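Local coordinates for prolyl-tRNA synthetase (Naegleria fowleri, PDB 6UYH), which catalyses the ATP-dependent attachment of proline to its cognate tRNA, as a class II aminoacyl-tRNA synthetase, at the interface of chains A and B. Residues are numbered along the deposited sequence; one frame, centred on the assembly and turned at random. Chains: chain A/B, Prolyl-tRNA synthetase.

Contacts 1 and 2 are neighbouring stretches of one intersubunit ribbon, with the centres of their C-alpha atoms about 9 Å apart. Strand 100-105 of each chain takes part in both, and A:Trp101 offers its carbonyl in contact 1 and its backbone N-H in contact 2. Contact 1 lies at the two-fold axis, where like residues meet. Contact 2 lies off the axis, has a twin with the chains exchanged, and pairs residues shifted by one. Together they are consistent with the dimer typical of class II synthetases, and contact 2 reaches A:Trp151, which lies between ATP-pocket residues A:Arg150 and A:Glu152.

Contact 1: the interface of chains A and B. Residues chain A 79, 101-103, 116; chain B 100-103, 116.
Strand 100-105 of each chain pairs with its own copy across the molecular two-fold, forming an antiparallel bridge centred on A:Val102 and B:Val102. Two near-equivalent backbone bonds flank this bridge: B:Thr103 N donates to A:Trp101 O at 3.3 Å, and A:Thr103 N donates to B:Trp101 O at 3.1 Å. Beyond it the pairing shifts by one residue, A:Trp101 bridging B:Lys104 rather than B:Thr103. The shift falls at Thr103, whose psi of -3° in chain A and -11° in chain B kinks the strand as in a beta-bulge.

Val102 faces away from Trp101 and Thr103. On its side of the ribbon the two valines cross at about a right angle and touch through like methyls, A:Val102 CG2 to B:Val102 CG2 at 3.9 Å. In each valine CG2 lies anti to the carbonyl carbon, which directs this branch to its twin and to the opposing leucine, while CG1 lies against the partner's Trp101 carbonyl oxygen.

Beneath the valines, the Leu116 side chains from strand 113-116 slide past each other in opposite directions, A:Leu116 CD2 reaching B:Leu116 CD1 at 4.0 Å. Each leucine also sends a methyl obliquely up to the partner valine, as in A:Leu116 CD1 to B:Val102 CG2 at 3.9 Å. A:Phe79 meets B:Leu116 tip to tip: the ring's rim carbons CE1 and CZ both face the methyl CD1, with CE1 to CD1 at 3.7 Å. These contacts make a small apolar layer of methyls closed at its end by an aromatic rim.

On the opposite side a polar pair meets. A:Thr103 and B:Thr103 approach obliquely, each hydroxyl set between its own backbone N and carbonyl carbon (chi1 76° in chain A), a rotation that turns both oxygens inward. Which hydroxyl donates is not determined, but they are hydrogen-bonded across the axis, A:Thr103 OG1 to B:Thr103 OG1 at 2.6 Å.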
# COMPACT_ATOMS: atom_id res chain seq x y z
N PHE A 79 -6.55 3.39 -13.93
CA PHE A 79 -7.29 3.43 -15.18
C PHE A 79 -6.35 3.34 -16.36
O PHE A 79 -5.23 3.86 -16.33
CB PHE A 79 -8.09 4.73 -15.30
CG PHE A 79 -9.16 4.86 -14.26
CD1 PHE A 79 -10.15 3.89 -14.14
CD2 PHE A 79 -9.19 5.95 -13.41
CE1 PHE A 79 -11.15 4.01 -13.19
CE2 PHE A 79 -10.18 6.08 -12.46
CZ PHE A 79 -11.16 5.11 -12.34
N TRP A 101 -14.72 -2.61 -17.43
CA TRP A 101 -14.85 -1.31 -18.07
C TRP A 101 -15.71 -0.36 -17.25
O TRP A 101 -16.85 -0.67 -16.92
CB TRP A 101 -15.46 -1.45 -19.47
CG TRP A 101 -14.50 -2.06 -20.43
CD1 TRP A 101 -14.42 -3.38 -20.77
CD2 TRP A 101 -13.47 -1.38 -21.15
NE1 TRP A 101 -13.40 -3.56 -21.68
CE2 TRP A 101 -12.80 -2.35 -21.93
CE3 TRP A 101 -13.06 -0.05 -21.23
CZ2 TRP A 101 -11.74 -2.04 -22.77
CZ3 TRP A 101 -12.00 0.27 -22.07
CH2 TRP A 101 -11.35 -0.73 -22.83
N VAL A 102 -15.17 0.83 -17.00
CA VAL A 102 -15.94 1.94 -16.44
C VAL A 102 -16.63 2.64 -17.59
O VAL A 102 -15.97 3.09 -18.54
CB VAL A 102 -15.03 2.91 -15.67
CG1 VAL A 102 -15.85 4.12 -15.19
CG2 VAL A 102 -14.35 2.21 -14.51
N THR A 103 -17.96 2.73 -17.54
CA THR A 103 -18.69 3.33 -18.65
C THR A 103 -19.66 4.43 -18.24
O THR A 103 -20.29 5.02 -19.11
CB THR A 103 -19.48 2.27 -19.44
OG1 THR A 103 -20.64 1.90 -18.69
CG2 THR A 103 -18.62 1.03 -19.69
N LEU A 116 -10.11 -0.89 -16.03
CA LEU A 116 -9.37 -1.07 -14.79
C LEU A 116 -8.15 -1.94 -15.04
O LEU A 116 -8.22 -2.95 -15.75
CB LEU A 116 -10.26 -1.71 -13.72
CG LEU A 116 -11.60 -1.03 -13.46
CD1 LEU A 116 -12.37 -1.81 -12.42
CD2 LEU A 116 -11.40 0.43 -13.03
N ALA B 100 -18.23 6.59 -10.02
CA ALA B 100 -17.83 5.88 -11.24
C ALA B 100 -18.36 4.45 -11.22
O ALA B 100 -18.20 3.73 -10.23
CB ALA B 100 -16.30 5.86 -11.37
N TRP B 101 -19.00 4.04 -12.31
CA TRP B 101 -19.69 2.76 -12.41
C TRP B 101 -19.00 1.83 -13.41
O TRP B 101 -18.73 2.22 -14.55
CB TRP B 101 -21.15 2.96 -12.83
CG TRP B 101 -21.96 3.64 -11.79
CD1 TRP B 101 -22.26 4.97 -11.71
CD2 TRP B 101 -22.58 3.03 -10.65
NE1 TRP B 101 -23.02 5.23 -10.60
CE2 TRP B 101 -23.24 4.05 -9.93
CE3 TRP B 101 -22.65 1.71 -10.18
CZ2 TRP B 101 -23.95 3.80 -8.76
CZ3 TRP B 101 -23.36 1.47 -9.01
CH2 TRP B 101 -24.00 2.50 -8.32
N VAL B 102 -18.74 0.60 -12.97
CA VAL B 102 -18.33 -0.49 -13.85
C VAL B 102 -19.59 -1.20 -14.33
O VAL B 102 -20.42 -1.64 -13.51
CB VAL B 102 -17.38 -1.46 -13.13
CG1 VAL B 102 -17.08 -2.67 -14.02
CG2 VAL B 102 -16.11 -0.73 -12.70
N THR B 103 -19.77 -1.30 -15.63
CA THR B 103 -20.99 -1.88 -16.16
C THR B 103 -20.76 -3.15 -16.95
O THR B 103 -21.74 -3.84 -17.28
CB THR B 103 -21.74 -0.87 -17.04
OG1 THR B 103 -20.97 -0.61 -18.22
CG2 THR B 103 -21.97 0.44 -16.27
N LEU B 116 -17.07 2.07 -8.08
CA LEU B 116 -15.73 2.15 -7.52
C LEU B 116 -15.74 2.95 -6.22
O LEU B 116 -16.36 4.01 -6.16
CB LEU B 116 -14.76 2.81 -8.50
CG LEU B 116 -14.71 2.14 -9.88
CD1 LEU B 116 -13.62 2.79 -10.71
CD2 LEU B 116 -14.45 0.64 -9.72

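Contact 2: the interface of chains A and B. Residues chain A 97, 99-101, 151; chain B 104-106, 110.
Strand 100-105 of chain B continues alongside the start of its chain A counterpart, with antiparallel bridges joining A:Ala100 to B:Ser105 and A:Trp101 to B:Lys104. The pairing includes backbone bonds from A:Trp101 N to B:Lys104 O at 3.0 Å and from B:Gly106 N to A:Val99 O at 2.8 Å.

A water extends the polar network: it lies 2.8 Å from A:Pro97 O and 2.6 Å from the hydroxyl B:Ser105 OG, linking the short 3-10 helix 96-98 to the partner strand.

Apolar packing occupies both flanks. At A:Trp151, B:Ser105 CB and the methyl B:Leu110 CD2 both stand above the same side of the indole plane but past its rim, CB beside the CG-CD1 bond, 3.3 Å from CD1, and CD2 beyond the nitrogen, 3.5 Å from NE1. On the other flank B:Lys104 crosses A:Trp101 obliquely. Its CG lies between the backbone N and the carbonyl carbon (chi1 66°) and the chain then runs fully extended, carrying CG and CE past A:Trp101 CB, with CG to CB at 3.8 Å. The indole of A:Trp101 meets B:Gly106 N at its edge, while A:Val99 CG1, of the same chain, stands 3.5 Å above the ring plane, toward its rim.

A:Trp151 lies within motif 2 of the class II fold, between ATP-pocket residues A:Arg150 and A:Glu152; the contact contributes to the dimer seen here and, through A:Trp151, may link the interface to the active site.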
# COMPACT_ATOMS: atom_id res chain seq x y z
N PRO A 97 -12.11 -10.56 -22.76
CA PRO A 97 -13.29 -10.81 -21.92
C PRO A 97 -13.06 -10.58 -20.43
O PRO A 97 -14.04 -10.43 -19.69
CB PRO A 97 -13.63 -12.28 -22.21
CG PRO A 97 -13.06 -12.53 -23.58
CD PRO A 97 -11.78 -11.75 -23.58
N VAL A 99 -11.44 -7.95 -19.06
CA VAL A 99 -11.24 -6.53 -18.74
C VAL A 99 -12.52 -5.94 -18.18
O VAL A 99 -13.59 -6.07 -18.79
CB VAL A 99 -10.80 -5.75 -20.00
CG1 VAL A 99 -10.51 -4.32 -19.63
CG2 VAL A 99 -9.60 -6.42 -20.68
N ALA A 100 -12.42 -5.23 -17.05
CA ALA A 100 -13.54 -4.52 -16.47
C ALA A 100 -13.56 -3.08 -16.97
O ALA A 100 -12.52 -2.41 -16.95
CB ALA A 100 -13.45 -4.54 -14.94
N TRP A 101 -14.72 -2.61 -17.43
CA TRP A 101 -14.85 -1.31 -18.07
C TRP A 101 -15.71 -0.36 -17.25
O TRP A 101 -16.85 -0.67 -16.92
CB TRP A 101 -15.46 -1.45 -19.47
CG TRP A 101 -14.50 -2.06 -20.43
CD1 TRP A 101 -14.42 -3.38 -20.77
CD2 TRP A 101 -13.47 -1.38 -21.15
NE1 TRP A 101 -13.40 -3.56 -21.68
CE2 TRP A 101 -12.80 -2.35 -21.93
CE3 TRP A 101 -13.06 -0.05 -21.23
CZ2 TRP A 101 -11.74 -2.04 -22.77
CZ3 TRP A 101 -12.00 0.27 -22.07
CH2 TRP A 101 -11.35 -0.73 -22.83
N TRP A 151 -11.78 -9.93 -14.59
CA TRP A 151 -13.07 -10.61 -14.52
C TRP A 151 -12.88 -12.08 -14.88
O TRP A 151 -13.21 -12.55 -15.97
CB TRP A 151 -14.10 -9.92 -15.41
CG TRP A 151 -15.35 -9.66 -14.65
CD1 TRP A 151 -16.57 -10.23 -14.86
CD2 TRP A 151 -15.50 -8.82 -13.50
NE1 TRP A 151 -17.48 -9.77 -13.94
CE2 TRP A 151 -16.84 -8.90 -13.09
CE3 TRP A 151 -14.62 -7.99 -12.79
CZ2 TRP A 151 -17.34 -8.18 -12.00
CZ3 TRP A 151 -15.11 -7.28 -11.71
CH2 TRP A 151 -16.46 -7.38 -11.32
N LYS B 104 -19.52 -3.49 -17.30
CA LYS B 104 -19.35 -4.63 -18.18
C LYS B 104 -17.94 -5.19 -18.06
O LYS B 104 -17.00 -4.50 -17.64
CB LYS B 104 -19.65 -4.27 -19.65
CG LYS B 104 -18.68 -3.29 -20.26
CD LYS B 104 -19.01 -2.98 -21.72
CE LYS B 104 -18.02 -1.96 -22.29
NZ LYS B 104 -18.26 -1.64 -23.72
N SER B 105 -17.83 -6.47 -18.40
CA SER B 105 -16.56 -7.17 -18.55
C SER B 105 -16.44 -7.57 -20.00
O SER B 105 -17.33 -8.25 -20.52
CB SER B 105 -16.50 -8.39 -17.64
OG SER B 105 -17.55 -9.28 -17.97
N GLY B 106 -15.35 -7.18 -20.65
CA GLY B 106 -15.25 -7.35 -22.09
C GLY B 106 -16.45 -6.71 -22.76
O GLY B 106 -16.70 -5.51 -22.60
N LEU B 110 -22.64 -6.52 -16.96
CA LEU B 110 -22.88 -7.13 -15.66
C LEU B 110 -24.38 -7.21 -15.40
O LEU B 110 -25.18 -6.50 -16.01
CB LEU B 110 -22.20 -6.32 -14.55
CG LEU B 110 -20.69 -6.10 -14.66
CD1 LEU B 110 -20.18 -5.34 -13.44
CD2 LEU B 110 -19.96 -7.43 -14.82
O HOH W 1 -16.74 -11.23 -19.44